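Local coordinates for protein citrate synthase (Pyrobaculum aerophilum, PDB 2IBP) that probably catalyses the condensation of oxaloacetate with acetyl-CoA and water to give citrate and CoA, a step of the tricarboxylic acid cycle, at residues 164-169 / 189-194; 112-117 / 240-245. All blocks are in the same frame, centred on the assembly; numbering follows the deposited sequence.

Overall arrangement
Both contacts belong to the mainly helical body of citrate synthase, and their centres lie about 19 Å apart. Contact 1 joins the C-terminal end of helix 141-169 to the end of helix 183-192. Contact 2 sets helix 109-123 against helix 233-244. Along the chain the order is 112-117, 164-169, 189-194, 240-245, which nests contact 1 inside the loop closed by contact 2. The two touch directly where H165 CD2 packs on A112 CB at 3.2 Å. Helix 141-169 thus links contact 1, partly buried and within one chain, to the buried helix pair of contact 2 at the subunit interface.

Contact 1 of 2, residues 164-169 / 189-194; sequences YHYRFS and YMMFGR
Y166 and M191 meet with their side chains crossing at about a right angle. The M191 methyl, CE, sits over one face of the Y166 ring, displaced toward the rim and 3.5 Å from Y166 CG. This is a CH-pi contact. M191 SD lies 4.5 Å from the centroid of the Y166 ring, oblique to it, giving a Met-aromatic contact. Y166 points toward helix 183-192, and its CG is anti to the backbone N (chi1 171°), where it meets M191 CE. Farther along the ring, the Y166 OH reaches the edge of the F192 ring, 3.7 Å from F192 CE1.

R167 lies against the last carbonyls of helix 183-192. Its chain bends at chi2 and chi3, and R167 CD rests 3.2 Å from M191 O, with M190 O also close. R167 NH1 donates to M191 O at 3.2 Å. The bond is fairly straight, at 166° about the hydrogen. The oxygen lies in the guanidinium plane, but the donor stands above the carbonyl plane. Beyond M191 and F192 the chain leaves helical geometry at G193, with positive phi. The NE of R167 has another partner, E173 O.

The contact joins the end of helix 141-169 to the end of helix 183-192. M190 and M191 also touch A163, farther back on the first helix. V98 of helix 95-103 packs on Y164, and Y362 meets Y166 edge-to-face.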
loop_
_atom_site.group_PDB
_atom_site.type_symbol
_atom_site.label_atom_id
_atom_site.label_comp_id
_atom_site.label_asym_id
_atom_site.label_seq_id
_atom_site.Cartn_x
_atom_site.Cartn_y
_atom_site.Cartn_z
ATOM N N TYR A 164 -2.004 9.387 -20.868
ATOM C CA TYR A 164 -0.646 9.766 -21.246
ATOM C C TYR A 164 0.224 8.527 -21.380
ATOM O O TYR A 164 0.987 8.397 -22.321
ATOM C CB TYR A 164 -0.033 10.691 -20.210
ATOM C CG TYR A 164 -0.446 12.143 -20.306
ATOM C CD1 TYR A 164 -1.556 12.528 -21.038
ATOM C CD2 TYR A 164 0.210 13.118 -19.558
ATOM C CE1 TYR A 164 -1.936 13.868 -21.124
ATOM C CE2 TYR A 164 -0.188 14.450 -19.607
ATOM C CZ TYR A 164 -1.274 14.812 -20.386
ATOM O OH TYR A 164 -1.711 16.129 -20.427
ATOM N N HIS A 165 0.029 7.579 -20.475
ATOM C CA HIS A 165 0.786 6.353 -20.575
ATOM C C HIS A 165 0.420 5.624 -21.859
ATOM O O HIS A 165 1.301 5.137 -22.583
ATOM C CB HIS A 165 0.546 5.450 -19.394
ATOM C CG HIS A 165 1.442 4.264 -19.394
ATOM N ND1 HIS A 165 1.099 3.089 -20.019
ATOM C CD2 HIS A 165 2.726 4.119 -18.989
ATOM C CE1 HIS A 165 2.106 2.238 -19.929
ATOM N NE2 HIS A 165 3.108 2.840 -19.314
ATOM N N TYR A 166 -0.876 5.542 -22.148
ATOM C CA TYR A 166 -1.318 4.881 -23.377
ATOM C C TYR A 166 -0.624 5.494 -24.585
ATOM O O TYR A 166 -0.052 4.786 -25.402
ATOM C CB TYR A 166 -2.825 4.921 -23.531
ATOM C CG TYR A 166 -3.273 4.433 -24.882
ATOM C CD1 TYR A 166 -3.197 3.089 -25.201
ATOM C CD2 TYR A 166 -3.693 5.324 -25.862
ATOM C CE1 TYR A 166 -3.548 2.640 -26.458
ATOM C CE2 TYR A 166 -4.091 4.879 -27.103
ATOM C CZ TYR A 166 -3.987 3.545 -27.406
ATOM O OH TYR A 166 -4.368 3.111 -28.667
ATOM N N ARG A 167 -0.692 6.812 -24.697
ATOM C CA ARG A 167 -0.077 7.522 -25.815
ATOM C C ARG A 167 1.416 7.243 -25.894
ATOM O O ARG A 167 1.926 6.904 -26.953
ATOM C CB ARG A 167 -0.315 9.022 -25.673
ATOM C CG ARG A 167 -1.775 9.417 -25.650
ATOM C CD ARG A 167 -2.476 9.190 -26.965
ATOM N NE ARG A 167 -1.935 10.026 -28.042
ATOM C CZ ARG A 167 -2.476 10.069 -29.255
ATOM N NH1 ARG A 167 -3.560 9.354 -29.525
ATOM N NH2 ARG A 167 -1.941 10.833 -30.182
ATOM N N PHE A 168 2.125 7.430 -24.783
ATOM C CA PHE A 168 3.552 7.170 -24.781
ATOM C C PHE A 168 3.881 5.719 -25.102
ATOM O O PHE A 168 4.883 5.452 -25.761
ATOM C CB PHE A 168 4.211 7.546 -23.460
ATOM C CG PHE A 168 4.283 9.019 -23.196
ATOM C CD1 PHE A 168 4.752 9.900 -24.152
ATOM C CD2 PHE A 168 4.116 9.486 -21.911
ATOM C CE1 PHE A 168 4.904 11.247 -23.864
ATOM C CE2 PHE A 168 4.252 10.834 -21.615
ATOM C CZ PHE A 168 4.687 11.703 -22.584
ATOM N N SER A 169 3.056 4.785 -24.626
ATOM C CA SER A 169 3.323 3.355 -24.852
ATOM C C SER A 169 3.256 3.015 -26.341
ATOM O O SER A 169 3.873 2.049 -26.797
ATOM C CB SER A 169 2.344 2.473 -24.065
ATOM O OG SER A 169 1.065 2.469 -24.660
ATOM N N TYR A 189 -10.926 11.296 -25.561
ATOM C CA TYR A 189 -10.197 12.244 -26.394
ATOM C C TYR A 189 -8.675 12.145 -26.137
ATOM O O TYR A 189 -7.877 12.104 -27.070
ATOM C CB TYR A 189 -10.713 13.663 -26.110
ATOM C CG TYR A 189 -9.827 14.741 -26.655
ATOM C CD1 TYR A 189 -9.739 14.986 -28.013
ATOM C CD2 TYR A 189 -9.038 15.493 -25.799
ATOM C CE1 TYR A 189 -8.885 15.941 -28.502
ATOM C CE2 TYR A 189 -8.185 16.454 -26.275
ATOM C CZ TYR A 189 -8.109 16.681 -27.629
ATOM O OH TYR A 189 -7.254 17.647 -28.086
ATOM N N MET A 190 -8.280 12.061 -24.868
ATOM C CA MET A 190 -6.866 11.955 -24.541
ATOM C C MET A 190 -6.262 10.620 -24.972
ATOM O O MET A 190 -5.085 10.546 -25.307
ATOM C CB MET A 190 -6.651 12.173 -23.048
ATOM C CG MET A 190 -6.963 13.577 -22.574
ATOM S SD MET A 190 -6.384 13.830 -20.890
ATOM C CE MET A 190 -7.343 12.571 -20.070
ATOM N N MET A 191 -7.080 9.571 -24.980
ATOM C CA MET A 191 -6.601 8.261 -25.405
ATOM C C MET A 191 -6.375 8.239 -26.900
ATOM O O MET A 191 -5.314 7.835 -27.361
ATOM C CB MET A 191 -7.610 7.170 -25.076
ATOM C CG MET A 191 -7.709 6.823 -23.610
ATOM S SD MET A 191 -6.290 5.838 -23.069
ATOM C CE MET A 191 -6.637 4.272 -23.895
ATOM N N PHE A 192 -7.361 8.713 -27.655
ATOM C CA PHE A 192 -7.336 8.530 -29.094
ATOM C C PHE A 192 -7.166 9.771 -29.973
ATOM O O PHE A 192 -6.971 9.635 -31.178
ATOM C CB PHE A 192 -8.554 7.738 -29.508
ATOM C CG PHE A 192 -8.704 6.446 -28.760
ATOM C CD1 PHE A 192 -7.714 5.478 -28.809
ATOM C CD2 PHE A 192 -9.824 6.197 -27.998
ATOM C CE1 PHE A 192 -7.856 4.292 -28.112
ATOM C CE2 PHE A 192 -9.987 4.995 -27.333
ATOM C CZ PHE A 192 -8.989 4.044 -27.383
ATOM N N GLY A 193 -7.182 10.955 -29.373
ATOM C CA GLY A 193 -6.904 12.194 -30.094
ATOM C C GLY A 193 -8.036 12.751 -30.927
ATOM O O GLY A 193 -7.825 13.635 -31.759
ATOM N N ARG A 194 -9.235 12.223 -30.724
ATOM C CA ARG A 194 -10.415 12.729 -31.410
ATOM C C ARG A 194 -11.560 12.769 -30.404
ATOM O O ARG A 194 -11.587 11.982 -29.461
ATOM C CB ARG A 194 -10.757 11.825 -32.594
ATOM C CG ARG A 194 -11.045 10.394 -32.217
ATOM C CD ARG A 194 -11.347 9.547 -33.448
ATOM N NE ARG A 194 -10.198 9.455 -34.345
ATOM C CZ ARG A 194 -9.227 8.549 -34.241
ATOM N NH1 ARG A 194 -9.247 7.641 -33.266
ATOM N NH2 ARG A 194 -8.227 8.553 -35.118
#

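Contact 2 of 2, residues 112-117 / 240-245; sequences ALEAAV and AIAALK
Helices 112-117 and 240-244 run almost exactly antiparallel, at 176°, with their axes 9.2 Å apart at closest approach. The nearest CA atoms are those of E114 and I241, separated by 6.1 Å.

I241 points toward the partner helix and divides its two branches among three residues. I241 CG2 meets E114 CG at 3.6 Å and also touches L113 CB. I241 CD1 reaches V117 CG2 at 3.8 Å. The CG1 of I241 lies beside the backbone N (chi1 -67°), while CG2 is anti to it. The branches can therefore serve different neighbours at once. L113 and V117, one helical turn apart, both point toward helix 233-244, where I241 meets them.

The dimer interface of citrate synthases is a sandwich of eight helices in four antiparallel pairs, each subunit giving four helices. Both helices of this contact reach the second subunit, consistent with a place in that sandwich. V162 of helix 141-169 packs on L113, and W375 of helix 363-382 packs on I241.

E114 slides past I241 in the opposite direction. Its chain is extended beyond CG (chi2 -178°), which puts CD beside A242 CA and CB. E114 OE1 lies 3.7 Å from A242 CB. E114 OE2 is 3.4 Å from K245 CD, a contact with the aliphatic part of the lysine, whose chain crosses the glutamate at about a right angle. The charged atoms E114 OE2 and K245 NZ stay 5.2 Å apart. Opposite charges at this distance may still favour each other. Each has a closer partner on the second subunit: OE2 is hydrogen-bonded to S235 OG of that subunit, and NZ forms a salt bridge with D232 of that subunit. K245 also makes a cation-pi contact with F111.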
loop_
_atom_site.group_PDB
_atom_site.type_symbol
_atom_site.label_atom_id
_atom_site.label_comp_id
_atom_site.label_asym_id
_atom_site.label_seq_id
_atom_site.Cartn_x
_atom_site.Cartn_y
_atom_site.Cartn_z
ATOM N N ALA A 112 3.141 2.397 -13.976
ATOM C CA ALA A 112 3.157 3.812 -14.320
ATOM C C ALA A 112 2.179 4.566 -13.446
ATOM O O ALA A 112 2.482 5.677 -13.007
ATOM C CB ALA A 112 2.822 4.025 -15.802
ATOM N N LEU A 113 0.991 3.997 -13.223
ATOM C CA LEU A 113 0.004 4.646 -12.356
ATOM C C LEU A 113 0.569 4.807 -10.957
ATOM O O LEU A 113 0.455 5.881 -10.369
ATOM C CB LEU A 113 -1.305 3.873 -12.268
ATOM C CG LEU A 113 -2.386 4.322 -13.249
ATOM C CD1 LEU A 113 -1.950 4.111 -14.699
ATOM C CD2 LEU A 113 -3.672 3.572 -12.944
ATOM N N GLU A 114 1.119 3.728 -10.401
ATOM C CA GLU A 114 1.665 3.787 -9.041
ATOM C C GLU A 114 2.707 4.885 -8.934
ATOM O O GLU A 114 2.641 5.725 -8.040
ATOM C CB GLU A 114 2.362 2.477 -8.653
ATOM C CG GLU A 114 1.478 1.292 -8.427
ATOM C CD GLU A 114 2.282 0.077 -8.004
ATOM O OE1 GLU A 114 3.116 0.196 -7.071
ATOM O OE2 GLU A 114 2.106 -0.989 -8.627
ATOM N N ALA A 115 3.675 4.873 -9.849
ATOM C CA ALA A 115 4.768 5.840 -9.824
ATOM C C ALA A 115 4.297 7.268 -10.129
ATOM O O ALA A 115 4.719 8.227 -9.484
ATOM C CB ALA A 115 5.872 5.421 -10.801
ATOM N N ALA A 116 3.390 7.400 -11.094
ATOM C CA ALA A 116 2.877 8.712 -11.474
ATOM C C ALA A 116 2.070 9.367 -10.350
ATOM O O ALA A 116 2.179 10.570 -10.106
ATOM C CB ALA A 116 2.018 8.599 -12.754
ATOM N N VAL A 117 1.289 8.578 -9.628
ATOM C CA VAL A 117 0.512 9.125 -8.521
ATOM C C VAL A 117 1.453 9.613 -7.414
ATOM O O VAL A 117 1.304 10.720 -6.890
ATOM C CB VAL A 117 -0.472 8.102 -7.996
ATOM C CG1 VAL A 117 -1.028 8.545 -6.658
ATOM C CG2 VAL A 117 -1.569 7.877 -9.026
ATOM N N ALA A 240 -3.261 1.767 -2.948
ATOM C CA ALA A 240 -4.495 1.151 -3.433
ATOM C C ALA A 240 -4.284 0.559 -4.834
ATOM O O ALA A 240 -4.698 -0.567 -5.116
ATOM C CB ALA A 240 -5.603 2.177 -3.468
ATOM N N ILE A 241 -3.612 1.322 -5.693
ATOM C CA ILE A 241 -3.267 0.880 -7.057
ATOM C C ILE A 241 -2.370 -0.346 -7.018
ATOM O O ILE A 241 -2.547 -1.277 -7.791
ATOM C CB ILE A 241 -2.631 2.028 -7.839
ATOM C CG1 ILE A 241 -3.676 3.125 -8.065
ATOM C CG2 ILE A 241 -2.045 1.550 -9.173
ATOM C CD1 ILE A 241 -3.094 4.443 -8.569
ATOM N N ALA A 242 -1.387 -0.323 -6.126
ATOM C CA ALA A 242 -0.489 -1.472 -5.956
ATOM C C ALA A 242 -1.302 -2.724 -5.662
ATOM O O ALA A 242 -1.057 -3.800 -6.210
ATOM C CB ALA A 242 0.491 -1.188 -4.833
ATOM N N ALA A 243 -2.296 -2.604 -4.802
ATOM C CA ALA A 243 -3.114 -3.765 -4.469
ATOM C C ALA A 243 -3.998 -4.150 -5.648
ATOM O O ALA A 243 -4.180 -5.332 -5.955
ATOM C CB ALA A 243 -3.978 -3.475 -3.231
ATOM N N LEU A 244 -4.588 -3.141 -6.276
ATOM C CA LEU A 244 -5.509 -3.357 -7.383
ATOM C C LEU A 244 -4.865 -4.140 -8.531
ATOM O O LEU A 244 -5.534 -4.855 -9.260
ATOM C CB LEU A 244 -5.999 -2.005 -7.891
ATOM C CG LEU A 244 -6.936 -2.076 -9.082
ATOM C CD1 LEU A 244 -8.166 -2.846 -8.698
ATOM C CD2 LEU A 244 -7.311 -0.677 -9.531
ATOM N N LYS A 245 -3.563 -3.971 -8.691
ATOM C CA LYS A 245 -2.797 -4.586 -9.759
ATOM C C LYS A 245 -2.764 -6.115 -9.678
ATOM O O LYS A 245 -2.523 -6.783 -10.691
ATOM C CB LYS A 245 -1.369 -4.055 -9.613
ATOM C CG LYS A 245 -0.408 -4.377 -10.680
ATOM C CD LYS A 245 0.888 -3.646 -10.363
ATOM C CE LYS A 245 1.977 -4.102 -11.259
ATOM N NZ LYS A 245 2.193 -5.552 -11.070
#